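PDB 4G1P: Cys-Gly metallodipeptidase DUG1 from Saccharomyces cerevisiae, which cleaves the dipeptide Cys-Gly as a metal-dependent dipeptidase and serves as the catalytic component of the complex that degrades glutathione. Local coordinates for residues S79-I84 with E168-S173; Y100-V105 with T136-P141. One frame throughout, in Å; residues are numbered along the deposited sequence.

In the fold
Both contacts belong to the mixed sheet that carries the two-zinc active site of this M20 peptidase, and their centres lie about 11 Å apart. In contact 1 the chain entering strand 83-88 packs against the turn after strand 162-168; contact 2 sets the end of strand 96-102 against segment 136-141. They are tied by probable hydrogen bonds from Tyr103 OH to Pro82 O, 2.5 Å, and from Tyr100 OH to Glu168 OE2, 2.7 Å. Glu172 from contact 1 and Asp137 from contact 2 bind the same zinc, with His450 and the bound glycine. The two backbone N-H groups of Glu171 and Glu172 are hydrogen-bonded to the Asp104 carboxylate.

Contact 1: residues S79-I84 with E168-S173; sequences SLPPVI and EGMEES. With ZN (zinc ion), chain B; GLY (glycine), chain D.
The ring of Pro81 turns its CB-CG-CD rim to the turn, with CG 3.2 Å from Gly169 O and CD 3.6 Å from Met170 CG; away from this interface, the carboxylate of Glu171 lies alongside the bound glycine and that of Glu172 faces zinc. Gly169 suits its place because a side chain there would point at the proline ring. Bent at chi2 and chi3, Met170 crosses Pro81 at about a right angle and brings its CE to 3.7 Å from Leu80 CD2; the unbranched, bendable methionine can touch the proline with CG and SD and the leucine with CE. Further along the chain, Val83 CG2 meets Glu168 CB, while the acid end leads away to Tyr100 and Ser175. No direct hydrogen bond joins the segments: one water donates to Pro81 O at 3.0 Å and accepts from Gly169 N at 2.7 Å, linking the backbones.

Beyond this packing, Glu172 binds zinc unevenly, OE2 at 2.1 Å and OE1 at 2.6 Å, and Glu171 OE2 lies 3.1 Å from the glycine O. An alanine in place of Glu171 would probably leave a gap beside the glycine and deprive the site of its likely proton acceptor. The chemistry thus divides in two: apolar contacts and a water seat the start of the turn, and its acidic end serves metal and ligand.

Contact 2: residues Y100-V105 with T136-P141; sequences YGHYDV and TDDTGP. With ZN (zinc ion), chain B.
The two-zinc site of the peptidase takes shape where His102, at the end of strand 96-102, meets Asp137 and Asp138 in the first residues of segment 136-141. Asp137 is the bridging ligand, bound to both zinc ions: its OD2 reaches one at 2.0 Å, which Glu172 and His450 also bind, and the other is shared with Asp200. His102 is probably a ligand of that second zinc, as in related enzymes. Its NE2 lies 2.9 Å from Asp137 OD1, a weak, bent hydrogen bond (123°) if NE2 carries a proton, with the ring and carboxylate planes nearly perpendicular.

The ring is fixed from several sides. CG sits between the backbone N and the carbonyl carbon (chi1 69°), which lets ND1 turn back to Asp104 O, 3.1 Å away and nearly in the ring plane. Over one face lies Asp138 CB, 3.3 Å from the ring centroid in a CH-pi contact. The same aspartate uses the anti lone pair of OD2 to accept the N-H of His102 at 2.9 Å and 153°, so one residue holds both the backbone and the ring of the histidine. Gly101 leaves room for that carboxylate, since a side chain there would point into it.

A water with four partners completes the join, donating to His102 O and Asp104 O and accepting from Asp138 N and, at 2.7 Å, from Thr139 OG1. A threonine suits this spot because its hydroxyl can serve two partners, the second being Lys45. The His-X-Asp sequence His102-Tyr103-Asp104, paired with a bridging aspartate followed by a cis peptide bond to Asp138, is characteristic of M20 peptidases and their dinuclear relatives, in which the aspartate of the motif, here Asp104, is probably an active-site residue.

Contact 1: residues S79-I84 with E168-S173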
ATOM      1  N   SER A  79       6.949 -13.666 -21.062  1.00 22.98           N
ATOM      2  CA  SER A  79       6.831 -13.092 -22.401  1.00 25.01           C
ATOM      3  C   SER A  79       5.902 -11.880 -22.352  1.00 25.94           C
ATOM      4  O   SER A  79       5.016 -11.811 -21.512  1.00 24.69           O
ATOM      5  CB  SER A  79       6.282 -14.109 -23.403  1.00 23.41           C
ATOM      6  OG  SER A  79       7.052 -15.296 -23.441  1.00 25.50           O
ATOM      7  N   LEU A  80       6.104 -10.925 -23.250  1.00 27.60           N
ATOM      8  CA  LEU A  80       5.216  -9.769 -23.350  1.00 26.37           C
ATOM      9  C   LEU A  80       3.953 -10.152 -24.113  1.00 23.59           C
ATOM     10  O   LEU A  80       3.993 -11.064 -24.935  1.00 22.38           O
ATOM     11  CB  LEU A  80       5.926  -8.614 -24.072  1.00 27.16           C
ATOM     12  CG  LEU A  80       7.061  -7.942 -23.296  1.00 31.06           C
ATOM     13  CD1 LEU A  80       8.057  -7.313 -24.247  1.00 28.59           C
ATOM     14  CD2 LEU A  80       6.530  -6.909 -22.312  1.00 26.63           C
ATOM     15  N   PRO A  81       2.828  -9.459 -23.837  1.00 25.45           N
ATOM     16  CA  PRO A  81       1.601  -9.587 -24.642  1.00 20.24           C
ATOM     17  C   PRO A  81       1.928  -9.290 -26.088  1.00 21.02           C
ATOM     18  O   PRO A  81       2.668  -8.347 -26.333  1.00 20.73           O
ATOM     19  CB  PRO A  81       0.709  -8.470 -24.105  1.00 18.73           C
ATOM     20  CG  PRO A  81       1.207  -8.190 -22.745  1.00 21.13           C
ATOM     21  CD  PRO A  81       2.675  -8.485 -22.741  1.00 23.38           C
ATOM     22  N   PRO A  82       1.404 -10.085 -27.029  1.00 21.80           N
ATOM     23  CA  PRO A  82       1.691  -9.925 -28.462  1.00 21.59           C
ATOM     24  C   PRO A  82       1.057  -8.665 -29.047  1.00 21.60           C
ATOM     25  O   PRO A  82      -0.030  -8.309 -28.612  1.00 23.78           O
ATOM     26  CB  PRO A  82       1.025 -11.158 -29.079  1.00 21.74           C
ATOM     27  CG  PRO A  82      -0.051 -11.510 -28.131  1.00 18.91           C
ATOM     28  CD  PRO A  82       0.493 -11.210 -26.776  1.00 19.41           C
ATOM     29  N   VAL A  83       1.714  -7.994 -29.990  1.00 19.47           N
ATOM     30  CA  VAL A  83       1.064  -6.883 -30.675  1.00 22.86           C
ATOM     31  C   VAL A  83       0.334  -7.508 -31.831  1.00 25.22           C
ATOM     32  O   VAL A  83       0.871  -8.410 -32.474  1.00 28.59           O
ATOM     33  CB  VAL A  83       2.039  -5.819 -31.214  1.00 21.78           C
ATOM     34  CG1 VAL A  83       1.274  -4.765 -31.980  1.00 18.84           C
ATOM     35  CG2 VAL A  83       2.772  -5.161 -30.085  1.00 21.77           C
ATOM     36  N   ILE A  84      -0.893  -7.061 -32.076  1.00 21.46           N
ATOM     37  CA  ILE A  84      -1.752  -7.727 -33.041  1.00 22.67           C
ATOM     38  C   ILE A  84      -1.833  -6.936 -34.326  1.00 22.42           C
ATOM     39  O   ILE A  84      -2.391  -5.854 -34.350  1.00 21.32           O
ATOM     40  CB  ILE A  84      -3.175  -7.896 -32.506  1.00 23.06           C
ATOM     41  CG1 ILE A  84      -3.170  -8.677 -31.187  1.00 21.30           C
ATOM     42  CG2 ILE A  84      -4.024  -8.597 -33.542  1.00 22.12           C
ATOM     43  CD1 ILE A  84      -4.536  -8.776 -30.531  1.00 20.38           C
ATOM     44  N   GLU A 168      -1.864  -3.371 -29.187  1.00 17.76           N
ATOM     45  CA  GLU A 168      -0.889  -3.863 -28.210  1.00 20.67           C
ATOM     46  C   GLU A 168      -1.582  -4.206 -26.907  1.00 21.25           C
ATOM     47  O   GLU A 168      -2.759  -3.885 -26.726  1.00 19.94           O
ATOM     48  CB  GLU A 168       0.223  -2.837 -27.940  1.00 21.59           C
ATOM     49  CG  GLU A 168      -0.249  -1.607 -27.160  1.00 21.53           C
ATOM     50  CD  GLU A 168       0.870  -0.903 -26.411  1.00 21.34           C
ATOM     51  OE1 GLU A 168       1.761  -1.590 -25.876  1.00 21.62           O
ATOM     52  OE2 GLU A 168       0.858   0.340 -26.353  1.00 20.38           O
ATOM     53  N   GLY A 169      -0.841  -4.848 -26.002  1.00 21.23           N
ATOM     54  CA  GLY A 169      -1.359  -5.237 -24.702  1.00 19.10           C
ATOM     55  C   GLY A 169      -0.440  -4.830 -23.557  1.00 22.28           C
ATOM     56  O   GLY A 169      -0.420  -5.467 -22.496  1.00 18.29           O
ATOM     57  N   MET A 170       0.321  -3.760 -23.765  1.00 19.00           N
ATOM     58  CA  MET A 170       1.182  -3.236 -22.716  1.00 19.02           C
ATOM     59  C   MET A 170       0.979  -1.740 -22.516  1.00 22.40           C
ATOM     60  O   MET A 170       1.829  -1.074 -21.926  1.00 22.30           O
ATOM     61  CB  MET A 170       2.661  -3.516 -23.021  1.00 21.38           C
ATOM     62  CG  MET A 170       3.134  -4.933 -22.698  1.00 23.12           C
ATOM     63  SD  MET A 170       3.031  -5.351 -20.946  1.00 23.86           S
ATOM     64  CE  MET A 170       4.494  -4.574 -20.296  1.00 27.24           C
ATOM     65  N   GLU A 171      -0.137  -1.202 -22.999  1.00 21.25           N
ATOM     66  CA  GLU A 171      -0.324   0.250 -22.934  1.00 23.62           C
ATOM     67  C   GLU A 171      -0.386   0.757 -21.498  1.00 21.63           C
ATOM     68  O   GLU A 171       0.137   1.822 -21.194  1.00 23.22           O
ATOM     69  CB  GLU A 171      -1.559   0.695 -23.711  1.00 19.80           C
ATOM     70  CG  GLU A 171      -1.532   2.145 -24.174  1.00 24.27           C
ATOM     71  CD  GLU A 171      -2.224   3.116 -23.212  1.00 29.14           C
ATOM     72  OE1 GLU A 171      -2.660   2.691 -22.115  1.00 25.33           O
ATOM     73  OE2 GLU A 171      -2.329   4.318 -23.562  1.00 28.24           O
ATOM     74  N   GLU A 172      -1.007  -0.020 -20.619  1.00 18.01           N
ATOM     75  CA  GLU A 172      -1.134   0.384 -19.224  1.00 23.34           C
ATOM     76  C   GLU A 172       0.142   0.071 -18.436  1.00 20.57           C
ATOM     77  O   GLU A 172       0.194   0.262 -17.222  1.00 20.65           O
ATOM     78  CB  GLU A 172      -2.354  -0.290 -18.569  1.00 21.61           C
ATOM     79  CG  GLU A 172      -3.679  -0.079 -19.297  1.00 16.87           C
ATOM     80  CD  GLU A 172      -4.241   1.328 -19.110  1.00 19.95           C
ATOM     81  OE1 GLU A 172      -3.605   2.147 -18.414  1.00 20.53           O
ATOM     82  OE2 GLU A 172      -5.322   1.621 -19.663  1.00 17.97           O
ATOM     83  N   SER A 173       1.164  -0.398 -19.142  1.00 18.00           N
ATOM     84  CA  SER A 173       2.422  -0.800 -18.530  1.00 21.60           C
ATOM     85  C   SER A 173       3.623  -0.313 -19.355  1.00 26.72           C
ATOM     86  O   SER A 173       4.593  -1.051 -19.572  1.00 22.25           O
ATOM     87  CB  SER A 173       2.468  -2.325 -18.372  1.00 19.54           C
ATOM     88  OG  SER A 173       1.337  -2.807 -17.663  1.00 20.79           O
TER
HETATM   89 ZN    ZN B 501      -5.463   3.676 -19.416  1.00 21.94          ZN
HETATM   90  N   GLY D 503      -4.874   6.138 -19.963  1.00 20.01           N
HETATM   91  CA  GLY D 503      -3.971   5.146 -20.513  1.00 20.23           C
HETATM   92  C   GLY D 503      -2.590   5.655 -20.199  1.00 30.28           C
HETATM   93  O   GLY D 503      -1.880   6.146 -21.072  1.00 32.61           O
HETATM   94  O   HOH W   1       1.773  -5.529 -26.215  1.00 20.56           O

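Contact 2: residues Y100-V105 with T136-P141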
ATOM      1  N   TYR A 100      -4.765   1.999 -34.303  1.00 18.43           N
ATOM      2  CA  TYR A 100      -4.096   1.491 -33.113  1.00 16.04           C
ATOM      3  C   TYR A 100      -4.999   1.610 -31.895  1.00 20.16           C
ATOM      4  O   TYR A 100      -5.757   2.585 -31.760  1.00 19.18           O
ATOM      5  CB  TYR A 100      -2.827   2.290 -32.863  1.00 15.89           C
ATOM      6  CG  TYR A 100      -2.316   2.232 -31.442  1.00 18.88           C
ATOM      7  CD1 TYR A 100      -2.795   3.107 -30.464  1.00 18.46           C
ATOM      8  CD2 TYR A 100      -1.329   1.326 -31.083  1.00 18.03           C
ATOM      9  CE1 TYR A 100      -2.337   3.048 -29.175  1.00 19.04           C
ATOM     10  CE2 TYR A 100      -0.852   1.275 -29.799  1.00 19.07           C
ATOM     11  CZ  TYR A 100      -1.358   2.135 -28.850  1.00 18.83           C
ATOM     12  OH  TYR A 100      -0.875   2.078 -27.574  1.00 18.67           O
ATOM     13  N   GLY A 101      -4.884   0.631 -30.999  1.00 19.21           N
ATOM     14  CA  GLY A 101      -5.566   0.639 -29.717  1.00 15.42           C
ATOM     15  C   GLY A 101      -4.882  -0.343 -28.781  1.00 20.07           C
ATOM     16  O   GLY A 101      -3.832  -0.907 -29.107  1.00 21.97           O
ATOM     17  N   HIS A 102      -5.460  -0.571 -27.614  1.00 15.44           N
ATOM     18  CA  HIS A 102      -4.825  -1.490 -26.691  1.00 16.74           C
ATOM     19  C   HIS A 102      -5.811  -2.349 -25.938  1.00 17.84           C
ATOM     20  O   HIS A 102      -6.872  -1.882 -25.505  1.00 15.33           O
ATOM     21  CB  HIS A 102      -3.879  -0.758 -25.733  1.00 18.05           C
ATOM     22  CG  HIS A 102      -4.560   0.132 -24.735  1.00 21.06           C
ATOM     23  ND1 HIS A 102      -4.995  -0.322 -23.507  1.00 16.45           N
ATOM     24  CD2 HIS A 102      -4.823   1.462 -24.761  1.00 20.30           C
ATOM     25  CE1 HIS A 102      -5.525   0.687 -22.834  1.00 17.69           C
ATOM     26  NE2 HIS A 102      -5.428   1.781 -23.571  1.00 18.18           N
ATOM     27  N   TYR A 103      -5.445  -3.614 -25.779  1.00 16.42           N
ATOM     28  CA  TYR A 103      -6.356  -4.582 -25.199  1.00 14.66           C
ATOM     29  C   TYR A 103      -6.084  -4.945 -23.742  1.00 16.18           C
ATOM     30  O   TYR A 103      -6.863  -5.688 -23.150  1.00 19.05           O
ATOM     31  CB  TYR A 103      -6.414  -5.830 -26.057  1.00 12.88           C
ATOM     32  CG  TYR A 103      -5.112  -6.572 -26.212  1.00 18.14           C
ATOM     33  CD1 TYR A 103      -4.653  -7.426 -25.214  1.00 16.54           C
ATOM     34  CD2 TYR A 103      -4.356  -6.463 -27.386  1.00 17.72           C
ATOM     35  CE1 TYR A 103      -3.461  -8.134 -25.358  1.00 16.96           C
ATOM     36  CE2 TYR A 103      -3.171  -7.170 -27.540  1.00 18.75           C
ATOM     37  CZ  TYR A 103      -2.731  -8.009 -26.517  1.00 19.30           C
ATOM     38  OH  TYR A 103      -1.563  -8.721 -26.651  1.00 18.44           O
ATOM     39  N   ASP A 104      -4.988  -4.450 -23.171  1.00 15.15           N
ATOM     40  CA  ASP A 104      -4.733  -4.639 -21.749  1.00 15.12           C
ATOM     41  C   ASP A 104      -5.488  -3.551 -21.025  1.00 16.61           C
ATOM     42  O   ASP A 104      -5.964  -2.613 -21.663  1.00 15.17           O
ATOM     43  CB  ASP A 104      -3.241  -4.582 -21.405  1.00 15.23           C
ATOM     44  CG  ASP A 104      -2.601  -3.245 -21.764  1.00 20.43           C
ATOM     45  OD1 ASP A 104      -2.665  -2.833 -22.945  1.00 19.72           O
ATOM     46  OD2 ASP A 104      -2.021  -2.601 -20.863  1.00 22.18           O
ATOM     47  N   VAL A 105      -5.602  -3.685 -19.702  1.00 17.87           N
ATOM     48  CA  VAL A 105      -6.452  -2.820 -18.880  1.00 15.69           C
ATOM     49  C   VAL A 105      -5.875  -2.618 -17.485  1.00 15.59           C
ATOM     50  O   VAL A 105      -5.123  -3.449 -16.992  1.00 14.98           O
ATOM     51  CB  VAL A 105      -7.871  -3.428 -18.706  1.00 16.48           C
ATOM     52  CG1 VAL A 105      -8.618  -3.488 -20.035  1.00 13.16           C
ATOM     53  CG2 VAL A 105      -7.798  -4.818 -18.075  1.00 13.22           C
ATOM     54  N   THR A 136     -14.138   1.686 -21.691  1.00 16.98           N
ATOM     55  CA  THR A 136     -13.743   2.885 -22.429  1.00 16.09           C
ATOM     56  C   THR A 136     -12.232   2.942 -22.691  1.00 17.15           C
ATOM     57  O   THR A 136     -11.789   3.561 -23.648  1.00 21.55           O
ATOM     58  CB  THR A 136     -14.205   4.188 -21.730  1.00 16.88           C
ATOM     59  OG1 THR A 136     -14.271   5.245 -22.688  1.00 16.39           O
ATOM     60  CG2 THR A 136     -13.239   4.602 -20.637  1.00 16.65           C
ATOM     61  N   ASP A 137     -11.444   2.281 -21.853  1.00 17.09           N
ATOM     62  CA  ASP A 137      -9.997   2.380 -21.930  1.00 16.89           C
ATOM     63  C   ASP A 137      -9.422   0.977 -21.864  1.00 17.42           C
ATOM     64  O   ASP A 137      -9.044   0.523 -20.778  1.00 15.97           O
ATOM     65  CB  ASP A 137      -9.495   3.234 -20.754  1.00 15.66           C
ATOM     66  CG  ASP A 137      -7.980   3.398 -20.727  1.00 17.01           C
ATOM     67  OD1 ASP A 137      -7.307   3.060 -21.717  1.00 18.47           O
ATOM     68  OD2 ASP A 137      -7.454   3.889 -19.703  1.00 17.27           O
ATOM     69  N   ASP A 138      -9.329   0.282 -23.001  1.00 15.50           N
ATOM     70  CA  ASP A 138      -9.554   0.820 -24.342  1.00 16.21           C
ATOM     71  C   ASP A 138     -10.294  -0.223 -25.189  1.00 15.30           C
ATOM     72  O   ASP A 138     -10.267  -0.174 -26.414  1.00 12.50           O
ATOM     73  CB  ASP A 138      -8.190   1.125 -24.992  1.00 17.33           C
ATOM     74  CG  ASP A 138      -8.300   1.840 -26.359  1.00 19.97           C
ATOM     75  OD1 ASP A 138      -9.125   2.774 -26.516  1.00 20.76           O
ATOM     76  OD2 ASP A 138      -7.546   1.465 -27.277  1.00 17.35           O
ATOM     77  N   THR A 139     -10.952  -1.173 -24.533  1.00 15.46           N
ATOM     78  CA  THR A 139     -11.515  -2.327 -25.244  1.00 15.19           C
ATOM     79  C   THR A 139     -12.786  -2.012 -26.078  1.00 15.72           C
ATOM     80  O   THR A 139     -12.959  -2.528 -27.181  1.00 14.10           O
ATOM     81  CB  THR A 139     -11.735  -3.511 -24.271  1.00 14.39           C
ATOM     82  OG1 THR A 139     -10.485  -3.844 -23.665  1.00 13.15           O
ATOM     83  CG2 THR A 139     -12.254  -4.722 -24.990  1.00 12.19           C
ATOM     84  N   GLY A 140     -13.658  -1.157 -25.554  1.00 13.92           N
ATOM     85  CA  GLY A 140     -14.780  -0.676 -26.333  1.00 14.13           C
ATOM     86  C   GLY A 140     -14.371  -0.045 -27.663  1.00 17.07           C
ATOM     87  O   GLY A 140     -14.808  -0.497 -28.729  1.00 14.39           O
ATOM     88  N   PRO A 141     -13.531   1.009 -27.611  1.00 17.00           N
ATOM     89  CA  PRO A 141     -13.115   1.674 -28.851  1.00 17.55           C
ATOM     90  C   PRO A 141     -12.386   0.723 -29.797  1.00 17.05           C
ATOM     91  O   PRO A 141     -12.707   0.708 -30.982  1.00 17.18           O
ATOM     92  CB  PRO A 141     -12.168   2.773 -28.358  1.00 18.35           C
ATOM     93  CG  PRO A 141     -12.598   3.030 -26.943  1.00 16.80           C
ATOM     94  CD  PRO A 141     -12.995   1.692 -26.417  1.00 15.10           C
TER
HETATM   95 ZN    ZN B 501      -5.463   3.676 -19.416  1.00 21.94          ZN
HETATM   96  O   HOH W   2      -8.332  -2.245 -23.239  1.00 12.93           O